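Local coordinates for uncharacterized protein (PDB 4R4K) that is of unknown function but has a cystatin-like fold of the NTF2 clan and holds polyethylene glycol chains in the crystal, at residues P33-I38 and E107-A112; E56-L61 and V119-G124. All blocks are in the same frame, centred on the assembly; numbering follows the deposited sequence. Where two conformers were deposited one is given.

Contacts 1 and 2 converge on neighbouring antiparallel strands of one sheet, 104-110 and 116-123, with their centres about 10 Å apart. The strands are joined between the contacts by Glu-107 O and Val-119 N at 2.9 Å. The loop segment 33-38 also meets strand 116-123 directly: Thr-36 OG1 lies 2.6 Å from Asp-120 OD2, a probable hydrogen bond. Ile-38 CD1 packs at 3.4 Å on Lys-57 CD, so the two loop segments touch as well. Contact 1 is partly buried and polar, whereas contact 2 is buried and largely apolar, its centre about 4 Å from the centre of the chain, and contributes Leu-60, Leu-61, Thr-123 and Gly-124 to a polyethylene glycol pocket.

Contact 1 of 2, residues P33-I38 and E107-A112; sequences PLKTPI and EFEQAA
Lys-35 reaches from the loop 33-38 to the carboxylate of Glu-107, and Lys-35 NZ forms a salt bridge with Glu-107 OE1 at 3.4 Å. As a hydrogen bond this is weak. Lys-35 CE lies 3.5 Å from Glu-107 OE1 and Lys-35 NZ 3.7 Å from Glu-107 OE2, so the ammonium end meets the carboxylate nearer to one oxygen without gripping either tightly. The two side chains cross at about a right angle. The distances hold for one of two deposited conformers of Glu-107.

Glu-109, two residues along the strand, is a more distant partner. Its OE2 stands 4.1 Å from Lys-35 NZ, beyond a salt bridge, but a water links the two residues: it donates to Glu-109 OE1 at 2.9 Å and accepts a weak bond from NZ. The lysine chain is bent at chi3 (-76°), and from that bend CE and NZ run on toward the acids.

Glu-107 OE2 is hydrogen-bonded to His-90 NE2 on strand 90-97, its strongest polar partner. The backbone of Lys-35 is hydrogen-bonded to Val-119 of edge strand 116-123. The contact thus joins the loop between helix 23-28 and strand 38-41 to strand 104-110 in the antiparallel sheet of a cystatin-like fold.

The segments bury 86 Å². Charged ends meet without apolar contacts between the segments, so the attraction is probably mainly electrostatic: one long salt bridge to Glu-107 and, for Glu-109, a water and a longer-range attraction, with His-90 and, more weakly, Arg-105 sharing the Glu-107 carboxylate.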
loop_
_atom_site.group_PDB
_atom_site.type_symbol
_atom_site.label_atom_id
_atom_site.label_comp_id
_atom_site.label_asym_id
_atom_site.label_seq_id
_atom_site.Cartn_x
_atom_site.Cartn_y
_atom_site.Cartn_z
ATOM N N PRO A 33 -2.634 -10.469 8.910
ATOM C CA PRO A 33 -3.457 -9.352 8.455
ATOM C C PRO A 33 -2.793 -8.067 8.854
ATOM O O PRO A 33 -2.059 -8.023 9.843
ATOM C CB PRO A 33 -4.781 -9.535 9.213
ATOM C CG PRO A 33 -4.421 -10.343 10.408
ATOM C CD PRO A 33 -3.276 -11.223 10.009
ATOM N N LEU A 34 -2.971 -7.024 8.054
ATOM C CA LEU A 34 -2.275 -5.783 8.329
ATOM C C LEU A 34 -2.779 -5.159 9.623
ATOM O O LEU A 34 -3.869 -5.491 10.112
ATOM C CB LEU A 34 -2.409 -4.821 7.152
ATOM C CG LEU A 34 -1.801 -5.347 5.848
ATOM C CD1 LEU A 34 -2.129 -4.394 4.717
ATOM C CD2 LEU A 34 -0.303 -5.555 5.973
ATOM N N LYS A 35 -1.975 -4.269 10.184
ATOM C CA LYS A 35 -2.279 -3.694 11.490
ATOM C C LYS A 35 -3.630 -2.977 11.532
ATOM O O LYS A 35 -4.366 -3.098 12.514
ATOM C CB LYS A 35 -1.166 -2.757 11.951
ATOM C CG LYS A 35 0.063 -3.494 12.457
ATOM C CD LYS A 35 0.955 -2.605 13.308
ATOM C CE LYS A 35 1.762 -1.636 12.463
ATOM N NZ LYS A 35 2.627 -0.753 13.300
ATOM N N THR A 36 -3.972 -2.270 10.464
ATOM C CA THR A 36 -5.230 -1.527 10.423
ATOM C C THR A 36 -6.204 -2.230 9.483
ATOM O O THR A 36 -5.927 -2.395 8.294
ATOM C CB THR A 36 -5.005 -0.077 9.967
ATOM O OG1 THR A 36 -4.045 0.540 10.826
ATOM C CG2 THR A 36 -6.317 0.729 10.000
ATOM N N PRO A 37 -7.365 -2.660 10.008
ATOM C CA PRO A 37 -8.328 -3.300 9.119
ATOM C C PRO A 37 -9.037 -2.290 8.216
ATOM O O PRO A 37 -8.922 -1.083 8.404
ATOM C CB PRO A 37 -9.334 -3.931 10.086
ATOM C CG PRO A 37 -9.304 -3.049 11.277
ATOM C CD PRO A 37 -7.883 -2.546 11.388
ATOM N N ILE A 38 -9.751 -2.795 7.226
ATOM C CA ILE A 38 -10.562 -1.969 6.360
ATOM C C ILE A 38 -11.806 -1.596 7.163
ATOM O O ILE A 38 -12.445 -2.482 7.685
ATOM C CB ILE A 38 -10.912 -2.738 5.071
ATOM C CG1 ILE A 38 -9.622 -3.009 4.255
ATOM C CG2 ILE A 38 -11.912 -1.973 4.212
ATOM C CD1 ILE A 38 -9.737 -4.146 3.259
ATOM N N GLU A 107 3.466 1.274 5.352
ATOM C CA GLU A 107 4.391 1.267 6.470
ATOM C C GLU A 107 5.284 0.041 6.379
ATOM O O GLU A 107 4.785 -1.097 6.302
ATOM C CB GLU A 107 3.629 1.243 7.797
ATOM C CG GLU A 107 4.540 1.297 9.014
ATOM C CD GLU A 107 3.782 1.409 10.320
ATOM O OE1 GLU A 107 2.609 1.010 10.372
ATOM O OE2 GLU A 107 4.375 1.878 11.307
ATOM N N PHE A 108 6.597 0.279 6.389
ATOM C CA PHE A 108 7.614 -0.752 6.266
ATOM C C PHE A 108 8.423 -0.811 7.554
ATOM O O PHE A 108 8.737 0.226 8.154
ATOM C CB PHE A 108 8.620 -0.409 5.179
ATOM C CG PHE A 108 8.038 -0.275 3.815
ATOM C CD1 PHE A 108 7.927 -1.378 2.969
ATOM C CD2 PHE A 108 7.648 0.958 3.366
ATOM C CE1 PHE A 108 7.420 -1.219 1.699
ATOM C CE2 PHE A 108 7.136 1.122 2.107
ATOM C CZ PHE A 108 7.035 0.036 1.264
ATOM N N GLU A 109 8.713 -2.026 8.001
ATOM C CA GLU A 109 9.543 -2.209 9.185
ATOM C C GLU A 109 10.560 -3.297 8.903
ATOM O O GLU A 109 10.242 -4.311 8.259
ATOM C CB GLU A 109 8.683 -2.549 10.403
ATOM C CG GLU A 109 7.827 -1.385 10.845
ATOM C CD GLU A 109 7.103 -1.610 12.161
ATOM O OE1 GLU A 109 6.959 -2.779 12.583
ATOM O OE2 GLU A 109 6.665 -0.602 12.758
ATOM N N GLN A 110 11.778 -3.071 9.384
ATOM C CA GLN A 110 12.805 -4.057 9.294
ATOM C C GLN A 110 12.701 -4.888 10.562
ATOM O O GLN A 110 12.875 -4.383 11.679
ATOM C CB GLN A 110 14.184 -3.433 9.148
ATOM C CG GLN A 110 15.211 -4.468 8.721
ATOM C CD GLN A 110 16.629 -4.009 8.938
ATOM O OE1 GLN A 110 16.977 -3.624 10.033
ATOM N NE2 GLN A 110 17.438 -4.049 7.917
ATOM N N ALA A 111 12.400 -6.163 10.362
ATOM C CA ALA A 111 12.125 -7.076 11.459
ATOM C C ALA A 111 13.418 -7.556 12.141
ATOM O O ALA A 111 14.522 -7.272 11.674
ATOM C CB ALA A 111 11.346 -8.260 10.953
ATOM N N ALA A 112 13.267 -8.266 13.260
ATOM C CA ALA A 112 14.419 -8.759 14.024
ATOM C C ALA A 112 15.351 -9.657 13.207
ATOM O O ALA A 112 16.554 -9.649 13.437
ATOM C CB ALA A 112 13.968 -9.478 15.296
HETATM O O HOH W 1 4.436 -3.686 13.601
#

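Contact 2 of 2, residues E56-L61 and V119-G124; sequences EKWPLL and VDCYTG. With PEU (2,5,8,11,14,17,20,23,26,29,32,35,38,41,44,47,50,53,56,59,62,65,68,71,74,77,80-heptacosaoxadooctacontan-82-ol), chain H.
Trp-58 presents the edge of its indole to strand 119-123, where Cys-121 CB lies near the ring plane, 3.6 Å from CZ3. Leu-60 CD2 is also at the edge, and Pro-59 CD sits over one face, 3.7 Å above the plane and offset toward the rim. The sulfur of Cys-121 makes an oblique sulfur-aromatic contact: SG is 4.8 Å from the centroid of the six-membered ring and 63° off its normal, so it comes in from the rim side and does not sit over the face. Both residues place their outer group opposite the backbone N (chi1 179° for Trp-58, 175° for Cys-121), which carries the indole across to the strand and SG to its CZ3–CH2 border.

Trp-58 NE1 is satisfied by Gln-26 OE1, an acceptor that also takes Leu-61 N, fixing ring and loop together. Replacing Trp-58 with an alanine would probably leave Cys-121 and Pro-59 without their aromatic partner and deprive Gln-26 OE1 of the indole N-H as a donor.

Further along, Pro-59 CG touches Thr-123 CG2 at 4.2 Å. The hydroxyl branch of this threonine faces polyethylene glycol, with OG1 3.4 Å from CCX, and is hydrogen-bonded with Trp-125 N. Leu-61 CD2 meets the same ligand at CCZ, 3.9 Å away, so loop and strand both line its pocket.

Val-119 and Asp-120 together face Glu-107, a classic beta bulge in the edge strand beside strand 104-110. Asn-146 of helix 135-152 ties down the loop through Trp-58 O and Leu-60 N, and Pro-59 packs on Val-142. Leu-60 fits between that helix, at Phe-149, and helix 23-28, while Leu-61 rests on Val-106 of the sheet.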
loop_
_atom_site.group_PDB
_atom_site.type_symbol
_atom_site.label_atom_id
_atom_site.label_comp_id
_atom_site.label_asym_id
_atom_site.label_seq_id
_atom_site.Cartn_x
_atom_site.Cartn_y
_atom_site.Cartn_z
ATOM N N GLU A 56 -5.802 -11.832 0.269
ATOM C CA GLU A 56 -6.668 -11.809 -0.910
ATOM C C GLU A 56 -7.096 -10.372 -1.289
ATOM O O GLU A 56 -7.506 -10.135 -2.408
ATOM C CB GLU A 56 -7.867 -12.766 -0.758
ATOM C CG GLU A 56 -9.116 -12.147 -0.174
ATOM C CD GLU A 56 -9.042 -11.950 1.326
ATOM O OE1 GLU A 56 -7.956 -12.156 1.907
ATOM O OE2 GLU A 56 -10.084 -11.577 1.922
ATOM N N LYS A 57 -7.032 -9.431 -0.355
ATOM C CA LYS A 57 -7.403 -8.041 -0.607
ATOM C C LYS A 57 -6.248 -7.154 -1.062
ATOM O O LYS A 57 -6.469 -6.033 -1.491
ATOM C CB LYS A 57 -8.031 -7.437 0.657
ATOM C CG LYS A 57 -9.315 -8.143 1.092
ATOM C CD LYS A 57 -10.000 -7.417 2.238
ATOM C CE LYS A 57 -11.208 -8.185 2.749
ATOM N NZ LYS A 57 -10.821 -9.364 3.574
ATOM N N TRP A 58 -5.019 -7.648 -0.953
ATOM C CA TRP A 58 -3.833 -6.835 -1.223
ATOM C C TRP A 58 -3.664 -6.415 -2.685
ATOM O O TRP A 58 -3.548 -7.266 -3.546
ATOM C CB TRP A 58 -2.564 -7.594 -0.807
ATOM C CG TRP A 58 -1.306 -6.834 -1.067
ATOM C CD1 TRP A 58 -0.374 -7.077 -2.047
ATOM C CD2 TRP A 58 -0.856 -5.679 -0.351
ATOM N NE1 TRP A 58 0.633 -6.133 -1.984
ATOM C CE2 TRP A 58 0.359 -5.260 -0.957
ATOM C CE3 TRP A 58 -1.378 -4.940 0.722
ATOM C CZ2 TRP A 58 1.065 -4.157 -0.505
ATOM C CZ3 TRP A 58 -0.662 -3.850 1.171
ATOM C CH2 TRP A 58 0.543 -3.472 0.561
ATOM N N PRO A 59 -3.621 -5.096 -2.952
ATOM C CA PRO A 59 -3.210 -4.637 -4.287
ATOM C C PRO A 59 -1.691 -4.594 -4.424
ATOM O O PRO A 59 -1.034 -3.845 -3.702
ATOM C CB PRO A 59 -3.785 -3.205 -4.373
ATOM C CG PRO A 59 -4.622 -3.029 -3.129
ATOM C CD PRO A 59 -4.044 -3.968 -2.125
ATOM N N LEU A 60 -1.157 -5.325 -5.396
ATOM C CA LEU A 60 0.264 -5.340 -5.638
ATOM C C LEU A 60 0.779 -3.961 -6.050
ATOM O O LEU A 60 0.179 -3.302 -6.907
ATOM C CB LEU A 60 0.601 -6.411 -6.679
ATOM C CG LEU A 60 0.374 -7.862 -6.215
ATOM C CD1 LEU A 60 0.283 -8.805 -7.403
ATOM C CD2 LEU A 60 1.468 -8.331 -5.272
ATOM N N LEU A 61 1.895 -3.572 -5.435
ATOM C CA LEU A 61 2.517 -2.258 -5.625
ATOM C C LEU A 61 3.705 -2.340 -6.574
ATOM O O LEU A 61 4.570 -3.195 -6.415
ATOM C CB LEU A 61 3.010 -1.726 -4.292
ATOM C CG LEU A 61 1.884 -1.439 -3.310
ATOM C CD1 LEU A 61 2.482 -1.078 -1.969
ATOM C CD2 LEU A 61 0.939 -0.350 -3.808
ATOM N N VAL A 119 4.004 -3.788 7.087
ATOM C CA VAL A 119 3.193 -4.119 8.259
ATOM C C VAL A 119 1.844 -3.421 8.312
ATOM O O VAL A 119 0.965 -3.840 9.070
ATOM C CB VAL A 119 3.949 -3.869 9.573
ATOM C CG1 VAL A 119 5.199 -4.747 9.641
ATOM C CG2 VAL A 119 4.288 -2.400 9.759
ATOM N N ASP A 120 1.654 -2.364 7.517
ATOM C CA ASP A 120 0.365 -1.717 7.457
ATOM C C ASP A 120 0.226 -0.980 6.148
ATOM O O ASP A 120 1.229 -0.614 5.507
ATOM C CB ASP A 120 0.158 -0.768 8.632
ATOM C CG ASP A 120 -1.321 -0.578 8.987
ATOM O OD1 ASP A 120 -2.219 -1.216 8.379
ATOM O OD2 ASP A 120 -1.588 0.240 9.894
ATOM N N CYS A 121 -1.013 -0.779 5.752
ATOM C CA CYS A 121 -1.295 -0.064 4.533
ATOM C C CYS A 121 -2.708 0.510 4.590
ATOM O O CYS A 121 -3.635 -0.139 5.082
ATOM C CB CYS A 121 -1.153 -0.983 3.335
ATOM S SG CYS A 121 -1.613 -0.256 1.738
ATOM N N TYR A 122 -2.819 1.754 4.154
ATOM C CA TYR A 122 -4.085 2.366 3.813
ATOM C C TYR A 122 -4.059 2.511 2.307
ATOM O O TYR A 122 -3.088 3.028 1.745
ATOM C CB TYR A 122 -4.261 3.751 4.458
ATOM C CG TYR A 122 -5.464 4.444 3.870
ATOM C CD1 TYR A 122 -6.763 4.087 4.274
ATOM C CD2 TYR A 122 -5.322 5.390 2.861
ATOM C CE1 TYR A 122 -7.881 4.681 3.706
ATOM C CE2 TYR A 122 -6.429 6.000 2.283
ATOM C CZ TYR A 122 -7.709 5.632 2.703
ATOM O OH TYR A 122 -8.815 6.214 2.157
ATOM N N THR A 123 -5.099 2.036 1.647
ATOM C CA THR A 123 -5.251 2.285 0.218
ATOM C C THR A 123 -6.632 2.793 -0.138
ATOM O O THR A 123 -7.641 2.289 0.359
ATOM C CB THR A 123 -4.895 1.047 -0.622
ATOM O OG1 THR A 123 -5.203 1.303 -1.999
ATOM C CG2 THR A 123 -5.652 -0.176 -0.175
ATOM N N GLY A 124 -6.669 3.802 -1.006
ATOM C CA GLY A 124 -7.928 4.339 -1.506
ATOM C C GLY A 124 -8.794 3.316 -2.237
ATOM O O GLY A 124 -9.942 3.586 -2.491
HETATM O OCP PEU H . -9.795 3.898 -8.019
HETATM C CCQ PEU H . -9.266 2.690 -7.478
HETATM C CCR PEU H . -8.224 3.015 -6.413
HETATM O OCS PEU H . -7.189 3.827 -6.972
HETATM C CCT PEU H . -6.965 5.054 -6.256
HETATM C CCU PEU H . -6.227 4.798 -4.945
HETATM O OCV PEU H . -5.044 4.057 -5.232
HETATM C CCW PEU H . -4.106 4.020 -4.163
HETATM C CCX PEU H . -3.215 2.803 -4.354
HETATM O OCY PEU H . -2.559 2.816 -5.627
HETATM C CCZ PEU H . -1.652 1.719 -5.842
HETATM C CDA PEU H . -2.371 0.384 -6.057
HETATM O ODB PEU H . -1.893 -0.289 -7.222
HETATM C CDC PEU H . -2.917 -0.758 -8.106
HETATM C CDD PEU H . -3.510 0.434 -8.860
HETATM O ODE PEU H . -4.175 0.005 -10.052
#